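Local coordinates for protein DNA ligase (Archaeoglobus fulgidus, PDB 3GDE) that seals nicks in double-stranded DNA during replication, recombination and repair, consuming ATP and probably passing through a covalent enzyme-AMP intermediate, at residues V226-A231 / S407-G412; L230-E235 / R414-L419; R242-A247 / V400-P405; G396-M401 / K420-M425. All coordinates share one frame; numbering follows the deposited sequence.

Contact 1. Residues V226-A231 / S407-G412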
loop_
_atom_site.group_PDB
_atom_site.type_symbol
_atom_site.label_atom_id
_atom_site.label_comp_id
_atom_site.label_asym_id
_atom_site.label_seq_id
_atom_site.Cartn_x
_atom_site.Cartn_y
_atom_site.Cartn_z
ATOM N N VAL A 226 -3.118 3.615 -12.447
ATOM C CA VAL A 226 -1.767 3.280 -12.830
ATOM C C VAL A 226 -0.783 3.754 -11.759
ATOM O O VAL A 226 -0.975 4.801 -11.124
ATOM C CB VAL A 226 -1.433 3.684 -14.314
ATOM C CG1 VAL A 226 -2.631 4.336 -15.022
ATOM C CG2 VAL A 226 -0.132 4.500 -14.443
ATOM N N ARG A 227 0.235 2.934 -11.518
ATOM C CA ARG A 227 1.232 3.235 -10.509
ATOM C C ARG A 227 1.934 4.526 -10.889
ATOM O O ARG A 227 2.412 4.672 -12.015
ATOM C CB ARG A 227 2.236 2.098 -10.405
ATOM C CG ARG A 227 2.716 1.865 -9.011
ATOM C CD ARG A 227 1.640 1.221 -8.166
ATOM N NE ARG A 227 1.828 -0.220 -8.034
ATOM C CZ ARG A 227 2.675 -0.784 -7.179
ATOM N NH1 ARG A 227 3.427 -0.032 -6.387
ATOM N NH2 ARG A 227 2.783 -2.100 -7.126
ATOM N N MET A 228 1.967 5.474 -9.963
ATOM C CA MET A 228 2.530 6.787 -10.266
ATOM C C MET A 228 4.040 6.736 -10.504
ATOM O O MET A 228 4.753 5.939 -9.886
ATOM C CB MET A 228 2.200 7.777 -9.151
ATOM C CG MET A 228 0.718 8.033 -8.994
ATOM S SD MET A 228 0.421 8.682 -7.362
ATOM C CE MET A 228 -1.333 9.068 -7.461
ATOM N N MET A 229 4.514 7.574 -11.414
ATOM C CA MET A 229 5.956 7.766 -11.588
ATOM C C MET A 229 6.496 8.497 -10.365
ATOM O O MET A 229 5.891 9.462 -9.899
ATOM C CB MET A 229 6.249 8.558 -12.866
ATOM C CG MET A 229 7.720 8.750 -13.161
ATOM S SD MET A 229 7.947 9.430 -14.797
ATOM C CE MET A 229 9.735 9.376 -14.938
ATOM N N LEU A 230 7.625 8.034 -9.841
ATOM C CA LEU A 230 8.178 8.593 -8.607
ATOM C C LEU A 230 9.503 9.312 -8.833
ATOM O O LEU A 230 10.251 8.957 -9.740
ATOM C CB LEU A 230 8.356 7.481 -7.567
ATOM C CG LEU A 230 7.131 6.652 -7.170
ATOM C CD1 LEU A 230 7.544 5.556 -6.191
ATOM C CD2 LEU A 230 6.046 7.529 -6.566
ATOM N N ALA A 231 9.801 10.304 -7.991
ATOM C CA ALA A 231 11.046 11.065 -8.086
ATOM C C ALA A 231 12.072 10.696 -7.007
ATOM O O ALA A 231 11.710 10.323 -5.886
ATOM C CB ALA A 231 10.756 12.547 -8.044
ATOM N N SER A 407 11.880 13.099 -21.068
ATOM C CA SER A 407 11.563 11.833 -20.417
ATOM C C SER A 407 10.111 11.437 -20.684
ATOM O O SER A 407 9.241 12.311 -20.744
ATOM C CB SER A 407 11.882 11.876 -18.907
ATOM O OG SER A 407 11.056 12.790 -18.192
ATOM N N PRO A 408 9.859 10.122 -20.903
ATOM C CA PRO A 408 8.497 9.571 -20.921
ATOM C C PRO A 408 8.005 9.326 -19.497
ATOM O O PRO A 408 8.780 9.427 -18.553
ATOM C CB PRO A 408 8.672 8.234 -21.635
ATOM C CG PRO A 408 10.044 7.801 -21.245
ATOM C CD PRO A 408 10.868 9.071 -21.153
ATOM N N TYR A 409 6.733 9.006 -19.347
ATOM C CA TYR A 409 6.180 8.705 -18.041
ATOM C C TYR A 409 6.284 7.204 -17.795
ATOM O O TYR A 409 5.753 6.400 -18.583
ATOM C CB TYR A 409 4.722 9.189 -17.962
ATOM C CG TYR A 409 4.104 9.102 -16.578
ATOM C CD1 TYR A 409 3.999 10.232 -15.771
ATOM C CD2 TYR A 409 3.626 7.889 -16.081
ATOM C CE1 TYR A 409 3.416 10.157 -14.500
ATOM C CE2 TYR A 409 3.055 7.803 -14.826
ATOM C CZ TYR A 409 2.948 8.939 -14.037
ATOM O OH TYR A 409 2.390 8.843 -12.785
ATOM N N ILE A 410 6.978 6.833 -16.712
ATOM C CA ILE A 410 7.235 5.425 -16.395
ATOM C C ILE A 410 6.550 4.984 -15.091
ATOM O O ILE A 410 7.100 5.174 -13.995
ATOM C CB ILE A 410 8.759 5.106 -16.331
ATOM C CG1 ILE A 410 9.513 5.653 -17.558
ATOM C CG2 ILE A 410 8.988 3.597 -16.164
ATOM C CD1 ILE A 410 9.339 4.854 -18.848
ATOM N N PRO A 411 5.352 4.383 -15.208
ATOM C CA PRO A 411 4.577 3.960 -14.043
ATOM C C PRO A 411 5.377 3.148 -13.021
ATOM O O PRO A 411 6.091 2.195 -13.378
ATOM C CB PRO A 411 3.459 3.111 -14.661
ATOM C CG PRO A 411 3.244 3.724 -15.996
ATOM C CD PRO A 411 4.645 4.065 -16.465
ATOM N N GLY A 412 5.277 3.564 -11.765
ATOM C CA GLY A 412 5.820 2.819 -10.636
ATOM C C GLY A 412 7.315 2.909 -10.428
ATOM O O GLY A 412 7.838 2.302 -9.506
#
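M229 and Y409 show how one residue can engage an aromatic partner through its backbone and its side chain together. Among the polar contacts, the backbone N of M229 donates a nearly straight hydrogen bond of 2.8 Å to Y409 OH, with 166° at the hydrogen. The same hydroxyl is hydrogen-bonded to D299, and this second grip fixes where the tip of the ring lies. Beside it, G412 N reaches M228 O at 3.1 Å, coming in from above the carbonyl plane, and makes a weak, strongly bent bond with R227 O. I410 N also points at M229 SD across 3.4 Å, a weak but almost linear N-H...S bond.

The aromatic contacts follow from the shape of M229. Its CG is anti to the backbone N (chi1 -177°) and the chain beyond runs extended, which carries the thioether across the tyrosine. CB sits over one face, 3.7 Å from the ring centroid and shifted toward the rim, as a CH-pi contact; SD lies over the ring as well, 4.5 Å from the centroid.

Apolar contacts complete the join. V226 CG2 meets P411 CG at 3.8 Å, while CB and CG of R227 rest against the backbone of G412 before the guanidinium turns away.

R257, a predicted ATP-binding residue, touches Y409 and donates a hydrogen bond to M229 O. The Met-aromatic pair thus joins the chain entering strand 230-233 to the loop before strand 414-415, within the adenylation domain of an ATP-dependent DNA ligase.

Contact 2. Residues L230-E235 / R414-L419. With PO4 (phosphate ion), chain B.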
loop_
_atom_site.group_PDB
_atom_site.type_symbol
_atom_site.label_atom_id
_atom_site.label_comp_id
_atom_site.label_asym_id
_atom_site.label_seq_id
_atom_site.Cartn_x
_atom_site.Cartn_y
_atom_site.Cartn_z
ATOM N N LEU A 230 7.625 8.034 -9.841
ATOM C CA LEU A 230 8.178 8.593 -8.607
ATOM C C LEU A 230 9.503 9.312 -8.833
ATOM O O LEU A 230 10.251 8.957 -9.740
ATOM C CB LEU A 230 8.356 7.481 -7.567
ATOM C CG LEU A 230 7.131 6.652 -7.170
ATOM C CD1 LEU A 230 7.544 5.556 -6.191
ATOM C CD2 LEU A 230 6.046 7.529 -6.566
ATOM N N ALA A 231 9.801 10.304 -7.991
ATOM C CA ALA A 231 11.046 11.065 -8.086
ATOM C C ALA A 231 12.072 10.696 -7.007
ATOM O O ALA A 231 11.710 10.323 -5.886
ATOM C CB ALA A 231 10.756 12.547 -8.044
ATOM N N GLN A 232 13.350 10.801 -7.364
ATOM C CA GLN A 232 14.452 10.663 -6.409
ATOM C C GLN A 232 14.731 11.983 -5.691
ATOM O O GLN A 232 14.486 13.050 -6.234
ATOM C CB GLN A 232 15.735 10.209 -7.112
ATOM C CG GLN A 232 15.759 8.744 -7.498
ATOM C CD GLN A 232 17.062 8.354 -8.181
ATOM O OE1 GLN A 232 18.088 9.035 -8.038
ATOM N NE2 GLN A 232 17.030 7.247 -8.926
ATOM N N VAL A 233 15.248 11.904 -4.471
ATOM C CA VAL A 233 15.678 13.111 -3.774
ATOM C C VAL A 233 17.035 13.547 -4.345
ATOM O O VAL A 233 17.975 12.766 -4.385
ATOM C CB VAL A 233 15.746 12.935 -2.223
ATOM C CG1 VAL A 233 16.119 14.259 -1.547
ATOM C CG2 VAL A 233 14.429 12.413 -1.663
ATOM N N ALA A 234 17.109 14.788 -4.814
ATOM C CA ALA A 234 18.362 15.357 -5.302
ATOM C C ALA A 234 19.204 15.830 -4.131
ATOM O O ALA A 234 18.666 16.280 -3.116
ATOM C CB ALA A 234 18.090 16.522 -6.257
ATOM N N GLU A 235 20.521 15.726 -4.284
ATOM C CA GLU A 235 21.478 16.191 -3.279
ATOM C C GLU A 235 21.359 17.697 -3.095
ATOM O O GLU A 235 21.288 18.197 -1.971
ATOM C CB GLU A 235 22.901 15.856 -3.721
ATOM C CG GLU A 235 23.072 14.466 -4.343
ATOM C CD GLU A 235 24.321 14.359 -5.215
ATOM O OE1 GLU A 235 24.289 13.598 -6.213
ATOM O OE2 GLU A 235 25.329 15.043 -4.910
ATOM N N ARG A 414 11.057 4.831 -9.861
ATOM C CA ARG A 414 11.731 5.902 -9.142
ATOM C C ARG A 414 13.165 6.087 -9.678
ATOM O O ARG A 414 14.138 5.658 -9.066
ATOM C CB ARG A 414 11.701 5.590 -7.638
ATOM C CG ARG A 414 12.560 6.468 -6.732
ATOM C CD ARG A 414 12.188 6.270 -5.257
ATOM N NE ARG A 414 11.543 7.477 -4.794
ATOM C CZ ARG A 414 10.364 7.571 -4.194
ATOM N NH1 ARG A 414 9.626 6.510 -3.873
ATOM N NH2 ARG A 414 9.951 8.776 -3.877
ATOM N N GLY A 415 13.284 6.707 -10.843
ATOM C CA GLY A 415 14.595 6.980 -11.435
ATOM C C GLY A 415 15.025 8.435 -11.305
ATOM O O GLY A 415 14.409 9.220 -10.575
ATOM N N LYS A 416 16.080 8.793 -12.030
ATOM C CA LYS A 416 16.628 10.143 -11.979
ATOM C C LYS A 416 15.957 11.141 -12.939
ATOM O O LYS A 416 16.358 12.301 -12.992
ATOM C CB LYS A 416 18.139 10.101 -12.225
ATOM C CG LYS A 416 18.914 9.385 -11.125
ATOM C CD LYS A 416 20.422 9.623 -11.230
ATOM C CE LYS A 416 21.202 8.626 -10.359
ATOM N NZ LYS A 416 22.636 8.499 -10.798
ATOM N N ASN A 417 14.941 10.705 -13.687
ATOM C CA ASN A 417 14.255 11.600 -14.630
ATOM C C ASN A 417 13.428 12.700 -13.950
ATOM O O ASN A 417 13.179 13.757 -14.534
ATOM C CB ASN A 417 13.386 10.808 -15.609
ATOM C CG ASN A 417 14.191 10.195 -16.756
ATOM O OD1 ASN A 417 13.695 9.325 -17.480
ATOM N ND2 ASN A 417 15.428 10.649 -16.929
ATOM N N TRP A 418 12.987 12.420 -12.728
ATOM C CA TRP A 418 12.345 13.406 -11.874
ATOM C C TRP A 418 13.171 13.445 -10.610
ATOM O O TRP A 418 13.564 12.393 -10.076
ATOM C CB TRP A 418 10.923 12.986 -11.506
ATOM C CG TRP A 418 9.888 12.999 -12.607
ATOM C CD1 TRP A 418 10.100 13.114 -13.958
ATOM C CD2 TRP A 418 8.467 12.837 -12.438
ATOM N NE1 TRP A 418 8.898 13.067 -14.630
ATOM C CE2 TRP A 418 7.882 12.896 -13.723
ATOM C CE3 TRP A 418 7.633 12.672 -11.319
ATOM C CZ2 TRP A 418 6.496 12.792 -13.926
ATOM C CZ3 TRP A 418 6.256 12.574 -11.522
ATOM C CH2 TRP A 418 5.705 12.634 -12.817
ATOM N N LEU A 419 13.441 14.657 -10.134
ATOM C CA LEU A 419 14.143 14.840 -8.862
ATOM C C LEU A 419 13.395 15.846 -7.990
ATOM O O LEU A 419 12.953 16.890 -8.477
ATOM C CB LEU A 419 15.586 15.297 -9.102
ATOM C CG LEU A 419 16.504 14.414 -9.959
ATOM C CD1 LEU A 419 17.694 15.228 -10.435
ATOM C CD2 LEU A 419 16.983 13.156 -9.226
HETATM P P PO4 B . 7.043 9.449 -2.541
HETATM O O1 PO4 B . 5.651 9.798 -3.027
HETATM O O2 PO4 B . 8.019 9.952 -3.571
HETATM O O3 PO4 B . 7.338 10.120 -1.218
HETATM O O4 PO4 B . 7.154 7.957 -2.394
HETATM O O HOH W 1 11.326 7.669 -12.467
HETATM O O HOH W 2 11.976 9.822 -11.597
#
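A231 offers R414 its carbonyl oxygen, and the arginine answers with NE at 3.1 Å. The donor stands above the carbonyl plane, and the bond is bent to 139°. NH2 approaches the same oxygen, although its modelled position is doubtful because it crowds the phosphate. NH1 donates to O4 of the phosphate ion at 3.2 Å. A bend at chi3 (-110°) brings NE round toward A231, while L230 CB lies 3.9 Å above the centre of the guanidinium and covers one of its faces.

The backbone of this parallel pairing is served partly directly and partly through water. Q232 N donates to W418 O at 3.2 Å, consistent with the parallel register of Q232 and L419. Between L230 and the two ends of the corner, at G415 and W418, two waters bridge the backbones. One accepts from G415 N at 2.7 Å and is also hydrogen-bonded to L230 O. The other accepts from W418 N and is hydrogen-bonded to L230 O, at 2.7 Å, and to G415 O. The Q232 side chain, extended beyond CG, crosses the corner: its NE2 makes a long, weak but straight bond to R414 O, and OE1 lies beside K416 CG.

Apolar contact adds A231 CB against W418 CB at 3.5 Å and A234 CB against L419 CB.

K420 binds this phosphate beside R414, and both residues are predicted to contact ATP. The anion, probably from the crystallisation liquor, may ease the repulsion between like charges, and its place is consistent with a nucleotide-phosphate site.

Contact 3. Residues R242-A247 / V400-P405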
loop_
_atom_site.group_PDB
_atom_site.type_symbol
_atom_site.label_atom_id
_atom_site.label_comp_id
_atom_site.label_asym_id
_atom_site.label_seq_id
_atom_site.Cartn_x
_atom_site.Cartn_y
_atom_site.Cartn_z
ATOM N N ARG A 242 22.281 20.301 -13.370
ATOM C CA ARG A 242 23.453 20.116 -14.225
ATOM C C ARG A 242 23.537 18.705 -14.821
ATOM O O ARG A 242 24.064 18.531 -15.930
ATOM C CB ARG A 242 24.756 20.522 -13.516
ATOM C CG ARG A 242 25.282 19.550 -12.472
ATOM C CD ARG A 242 26.705 19.928 -12.061
ATOM N NE ARG A 242 27.279 18.962 -11.122
ATOM C CZ ARG A 242 27.446 19.178 -9.817
ATOM N NH1 ARG A 242 27.099 20.339 -9.270
ATOM N NH2 ARG A 242 27.971 18.227 -9.054
ATOM N N GLU A 243 23.018 17.707 -14.095
ATOM C CA GLU A 243 22.859 16.360 -14.653
ATOM C C GLU A 243 21.932 16.448 -15.866
ATOM O O GLU A 243 22.284 16.006 -16.961
ATOM C CB GLU A 243 22.331 15.360 -13.616
ATOM C CG GLU A 243 22.138 13.948 -14.188
ATOM C CD GLU A 243 21.861 12.876 -13.138
ATOM O OE1 GLU A 243 22.177 11.693 -13.416
ATOM O OE2 GLU A 243 21.326 13.202 -12.048
ATOM N N MET A 244 20.750 17.022 -15.658
ATOM C CA MET A 244 19.937 17.518 -16.758
ATOM C C MET A 244 20.511 18.883 -17.087
ATOM O O MET A 244 20.741 19.690 -16.185
ATOM C CB MET A 244 18.481 17.673 -16.335
ATOM C CG MET A 244 17.876 16.440 -15.700
ATOM S SD MET A 244 16.328 16.845 -14.883
ATOM C CE MET A 244 16.054 15.349 -13.934
ATOM N N ARG A 245 20.759 19.143 -18.364
ATOM C CA ARG A 245 21.336 20.418 -18.778
ATOM C C ARG A 245 20.237 21.484 -18.779
ATOM O O ARG A 245 20.346 22.506 -18.100
ATOM C CB ARG A 245 21.993 20.283 -20.156
ATOM C CG ARG A 245 23.012 19.132 -20.274
ATOM C CD ARG A 245 24.418 19.519 -19.792
ATOM N NE ARG A 245 25.035 20.546 -20.639
ATOM C CZ ARG A 245 26.323 20.888 -20.610
ATOM N NH1 ARG A 245 27.170 20.290 -19.775
ATOM N NH2 ARG A 245 26.770 21.835 -21.427
ATOM N N THR A 246 19.184 21.226 -19.548
ATOM C CA THR A 246 17.945 21.989 -19.483
ATOM C C THR A 246 16.932 21.126 -18.730
ATOM O O THR A 246 16.937 19.897 -18.859
ATOM C CB THR A 246 17.424 22.337 -20.898
ATOM O OG1 THR A 246 18.484 22.917 -21.671
ATOM C CG2 THR A 246 16.273 23.326 -20.832
ATOM N N ALA A 247 16.075 21.764 -17.937
ATOM C CA ALA A 247 15.147 21.041 -17.070
ATOM C C ALA A 247 13.790 21.707 -17.011
ATOM O O ALA A 247 13.693 22.938 -16.997
ATOM C CB ALA A 247 15.725 20.914 -15.667
ATOM N N VAL A 400 11.146 22.424 -5.176
ATOM C CA VAL A 400 10.888 22.254 -6.602
ATOM C C VAL A 400 11.028 20.821 -7.095
ATOM O O VAL A 400 11.819 20.039 -6.562
ATOM C CB VAL A 400 11.782 23.177 -7.492
ATOM C CG1 VAL A 400 11.336 24.642 -7.397
ATOM C CG2 VAL A 400 13.249 23.020 -7.141
ATOM N N MET A 401 10.238 20.493 -8.114
ATOM C CA MET A 401 10.440 19.277 -8.881
ATOM C C MET A 401 11.250 19.662 -10.103
ATOM O O MET A 401 10.967 20.677 -10.743
ATOM C CB MET A 401 9.102 18.643 -9.293
ATOM C CG MET A 401 8.203 18.229 -8.129
ATOM S SD MET A 401 8.948 16.940 -7.103
ATOM C CE MET A 401 9.051 15.590 -8.265
ATOM N N ILE A 402 12.261 18.860 -10.413
ATOM C CA ILE A 402 13.109 19.081 -11.582
ATOM C C ILE A 402 13.066 17.861 -12.489
ATOM O O ILE A 402 13.507 16.773 -12.105
ATOM C CB ILE A 402 14.568 19.403 -11.174
ATOM C CG1 ILE A 402 14.609 20.719 -10.378
ATOM C CG2 ILE A 402 15.466 19.477 -12.421
ATOM C CD1 ILE A 402 15.895 20.978 -9.654
ATOM N N LYS A 403 12.554 18.050 -13.703
ATOM C CA LYS A 403 12.242 16.928 -14.594
ATOM C C LYS A 403 12.870 17.065 -15.981
ATOM O O LYS A 403 12.958 18.163 -16.515
ATOM C CB LYS A 403 10.720 16.782 -14.727
ATOM C CG LYS A 403 9.963 16.738 -13.402
ATOM C CD LYS A 403 8.472 16.772 -13.617
ATOM C CE LYS A 403 7.731 16.402 -12.335
ATOM N NZ LYS A 403 6.260 16.466 -12.528
ATOM N N LEU A 404 13.288 15.940 -16.561
ATOM C CA LEU A 404 13.865 15.892 -17.912
ATOM C C LEU A 404 12.758 16.112 -18.946
ATOM O O LEU A 404 11.836 15.288 -19.046
ATOM C CB LEU A 404 14.495 14.524 -18.166
ATOM C CG LEU A 404 15.937 14.318 -18.633
ATOM C CD1 LEU A 404 15.965 13.131 -19.583
ATOM C CD2 LEU A 404 16.575 15.546 -19.289
ATOM N N PRO A 405 12.833 17.220 -19.710
ATOM C CA PRO A 405 11.773 17.564 -20.676
ATOM C C PRO A 405 11.526 16.511 -21.760
ATOM O O PRO A 405 10.460 16.504 -22.368
ATOM C CB PRO A 405 12.272 18.881 -21.294
ATOM C CG PRO A 405 13.210 19.438 -20.274
ATOM C CD PRO A 405 13.894 18.242 -19.686
#
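M244 lays its sulfur on a flat group, the peptide between K403 and L404. SD stands almost directly over this face, 3.6 Å from K403 C and equally near L404 N, and CE runs on to I402 O at 3.4 Å. A second planar unit, the carbonyl group of T246, is met by the ring of P405, whose CD comes within 3.6 Å of T246 O; its CG lies beside A247 C.

The setting is the adenylation domain of the covalent nucleotidyltransferase fold. Residues 242-247 leave helix 237-243 and enter strand 247-252, which carries the predicted nucleotidyl-acceptor lysine K252. Residues 400-405 form the end of the adjacent antiparallel strand 399-403 and the turn beyond it. The two pieces meet by apolar contact, with no direct hydrogen bond between them.

The methionine does most of the work. A chi1 of -52° sets its CG beside the backbone N, next to L404 CD2, and the extended chain beyond takes SD to I402 CG2. M244 and L404 cross obliquely, CG meeting CD2 at 3.9 Å. L419, from the next strand, packs against the same methionine.

K403 points away from this packing. Its NZ forms a salt bridge with E250, a predicted ATP-binding residue, and it makes a cation-pi contact with W418. One strand end therefore turns an apolar side to the helix exit and a charged side toward the predicted nucleotide pocket.

On the apolar side, I402 CG2, anti to its own backbone N, touches A247 CB at 3.6 Å and M244 SD at 3.7 Å.

Contact 4. Residues G396-M401 / K420-M425. With PO4 (phosphate ion), chain C; PO4 (phosphate ion), chain B.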
loop_
_atom_site.group_PDB
_atom_site.type_symbol
_atom_site.label_atom_id
_atom_site.label_comp_id
_atom_site.label_asym_id
_atom_site.label_seq_id
_atom_site.Cartn_x
_atom_site.Cartn_y
_atom_site.Cartn_z
ATOM N N GLY A 396 4.678 28.756 1.097
ATOM C CA GLY A 396 4.294 27.764 2.096
ATOM C C GLY A 396 4.429 26.329 1.624
ATOM O O GLY A 396 3.924 25.402 2.271
ATOM N N HIS A 397 5.105 26.151 0.491
ATOM C CA HIS A 397 5.355 24.826 -0.069
ATOM C C HIS A 397 6.813 24.387 0.136
ATOM O O HIS A 397 7.542 25.015 0.891
ATOM C CB HIS A 397 4.893 24.770 -1.530
ATOM C CG HIS A 397 3.430 25.049 -1.699
ATOM N ND1 HIS A 397 2.452 24.145 -1.348
ATOM C CD2 HIS A 397 2.777 26.140 -2.166
ATOM C CE1 HIS A 397 1.262 24.663 -1.593
ATOM N NE2 HIS A 397 1.431 25.875 -2.090
ATOM N N GLU A 398 7.238 23.311 -0.521
ATOM C CA GLU A 398 8.407 22.550 -0.043
ATOM C C GLU A 398 9.706 22.763 -0.809
ATOM O O GLU A 398 10.795 22.547 -0.257
ATOM C CB GLU A 398 8.091 21.048 0.002
ATOM C CG GLU A 398 6.891 20.688 0.861
ATOM C CD GLU A 398 6.703 19.188 1.014
ATOM O OE1 GLU A 398 5.905 18.790 1.882
ATOM O OE2 GLU A 398 7.351 18.405 0.279
ATOM N N GLY A 399 9.588 23.177 -2.067
ATOM C CA GLY A 399 10.733 23.291 -2.962
ATOM C C GLY A 399 10.318 23.120 -4.409
ATOM O O GLY A 399 9.251 23.594 -4.827
ATOM N N VAL A 400 11.146 22.424 -5.176
ATOM C CA VAL A 400 10.888 22.254 -6.602
ATOM C C VAL A 400 11.028 20.821 -7.095
ATOM O O VAL A 400 11.819 20.039 -6.562
ATOM C CB VAL A 400 11.782 23.177 -7.492
ATOM C CG1 VAL A 400 11.336 24.642 -7.397
ATOM C CG2 VAL A 400 13.249 23.020 -7.141
ATOM N N MET A 401 10.238 20.493 -8.114
ATOM C CA MET A 401 10.440 19.277 -8.881
ATOM C C MET A 401 11.250 19.662 -10.103
ATOM O O MET A 401 10.967 20.677 -10.743
ATOM C CB MET A 401 9.102 18.643 -9.293
ATOM C CG MET A 401 8.203 18.229 -8.129
ATOM S SD MET A 401 8.948 16.940 -7.103
ATOM C CE MET A 401 9.051 15.590 -8.265
ATOM N N LYS A 420 13.232 15.521 -6.711
ATOM C CA LYS A 420 12.713 16.490 -5.759
ATOM C C LYS A 420 13.857 17.170 -5.025
ATOM O O LYS A 420 14.773 16.513 -4.533
ATOM C CB LYS A 420 11.682 15.893 -4.768
ATOM C CG LYS A 420 11.763 14.393 -4.513
ATOM C CD LYS A 420 10.710 13.912 -3.498
ATOM C CE LYS A 420 10.232 12.509 -3.860
ATOM N NZ LYS A 420 9.632 11.746 -2.730
ATOM N N VAL A 421 13.815 18.493 -4.988
ATOM C CA VAL A 421 14.726 19.253 -4.144
ATOM C C VAL A 421 13.907 20.123 -3.199
ATOM O O VAL A 421 13.189 21.037 -3.614
ATOM C CB VAL A 421 15.776 20.071 -4.959
ATOM C CG1 VAL A 421 15.147 20.709 -6.151
ATOM C CG2 VAL A 421 16.470 21.112 -4.076
ATOM N N LYS A 422 13.981 19.789 -1.924
ATOM C CA LYS A 422 13.263 20.545 -0.922
ATOM C C LYS A 422 14.164 20.938 0.217
ATOM O O LYS A 422 15.210 20.328 0.428
ATOM C CB LYS A 422 12.019 19.796 -0.424
ATOM C CG LYS A 422 12.155 18.319 -0.235
ATOM C CD LYS A 422 10.785 17.697 -0.394
ATOM C CE LYS A 422 10.650 16.436 0.417
ATOM N NZ LYS A 422 9.869 16.596 1.657
ATOM N N ALA A 423 13.754 21.979 0.926
ATOM C CA ALA A 423 14.494 22.495 2.062
ATOM C C ALA A 423 14.500 21.493 3.223
ATOM O O ALA A 423 15.543 21.236 3.815
ATOM C CB ALA A 423 13.914 23.827 2.495
ATOM N N ILE A 424 13.342 20.919 3.528
ATOM C CA ILE A 424 13.225 19.964 4.635
ATOM C C ILE A 424 13.685 18.548 4.271
ATOM O O ILE A 424 13.705 18.161 3.095
ATOM C CB ILE A 424 11.789 19.922 5.197
ATOM C CG1 ILE A 424 10.822 19.295 4.177
ATOM C CG2 ILE A 424 11.368 21.318 5.621
ATOM C CD1 ILE A 424 9.422 19.008 4.719
ATOM N N MET A 425 14.045 17.765 5.277
ATOM C CA MET A 425 14.385 16.374 5.009
ATOM C C MET A 425 13.175 15.421 4.921
ATOM O O MET A 425 12.033 15.807 5.182
ATOM C CB MET A 425 15.487 15.861 5.950
ATOM C CG MET A 425 15.321 16.138 7.409
ATOM S SD MET A 425 16.829 15.678 8.331
ATOM C CE MET A 425 17.144 13.992 7.786
HETATM P P PO4 C . 7.836 13.408 -0.046
HETATM O O1 PO4 C . 7.107 14.723 0.108
HETATM O O2 PO4 C . 9.280 13.599 -0.434
HETATM O O3 PO4 C . 7.746 12.652 1.256
HETATM O O4 PO4 C . 7.171 12.626 -1.147
HETATM P P PO4 B . 7.043 9.449 -2.541
HETATM O O1 PO4 B . 5.651 9.798 -3.027
HETATM O O2 PO4 B . 8.019 9.952 -3.571
HETATM O O3 PO4 B . 7.338 10.120 -1.218
HETATM O O4 PO4 B . 7.154 7.957 -2.394
HETATM O O HOH W 3 10.838 22.256 2.433
#
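E398 and K422 run side by side and point the same way, bringing OE2 within 3.4 Å of NZ in a weak salt bridge. E398 just precedes, and K422 ends, an antiparallel strand pair in the nucleotidyltransferase fold, where the sequences EGVMIK and LKVK correspond to its conserved motifs IV and V. The stronger partner of the E398 carboxylate is K252, the predicted adenylated lysine.

Along the strands the side chains alternate between faces. M401 and K420 lie alongside, chi2 (-63°) turning M401 SD onto K420 CB at 3.7 Å. K420 then reaches into the anion site: NZ bonds O2 of one phosphate ion (chain B) at 2.6 Å, and O2 and O4 of another (chain C) at 3.0 and 3.1 Å. Both ions, probably from the crystallisation liquor, sit where this lysine might bind nucleotide phosphates. V400 and V421 point together to the other face, toward Y389 of helix 382-394.

Between these two valines the backbones exchange a reciprocal pair of nearly straight hydrogen bonds. Past the strand ends, A423 N donates to E398 O at 3.2 Å, nearly along the C=O axis, and a water donates to that same oxygen at 2.7 Å.

Overall arrangement
The four contacts lie within one adenylation domain and illustrate how a pocket can be assembled from sequence-distant pieces. Contacts 1 and 2 share L230 and A231, with centres 11 Å apart; the loop of contact 1 leads on along the chain to R414. Contacts 2 and 3, about 10 Å apart between centres, meet where L419 O approaches I402 N at 2.8 Å. Contacts 3 and 4 share strand 399-403, and contact 4 reaches back to contact 2 through Q232 O and K420 N, also 2.8 Å apart. Contacts 2 and 4 converge on one phosphate ion, beside the predicted nucleotide-binding residues; K403 of contact 3 reaches the predicted ATP-binding E250, in another part of the pocket.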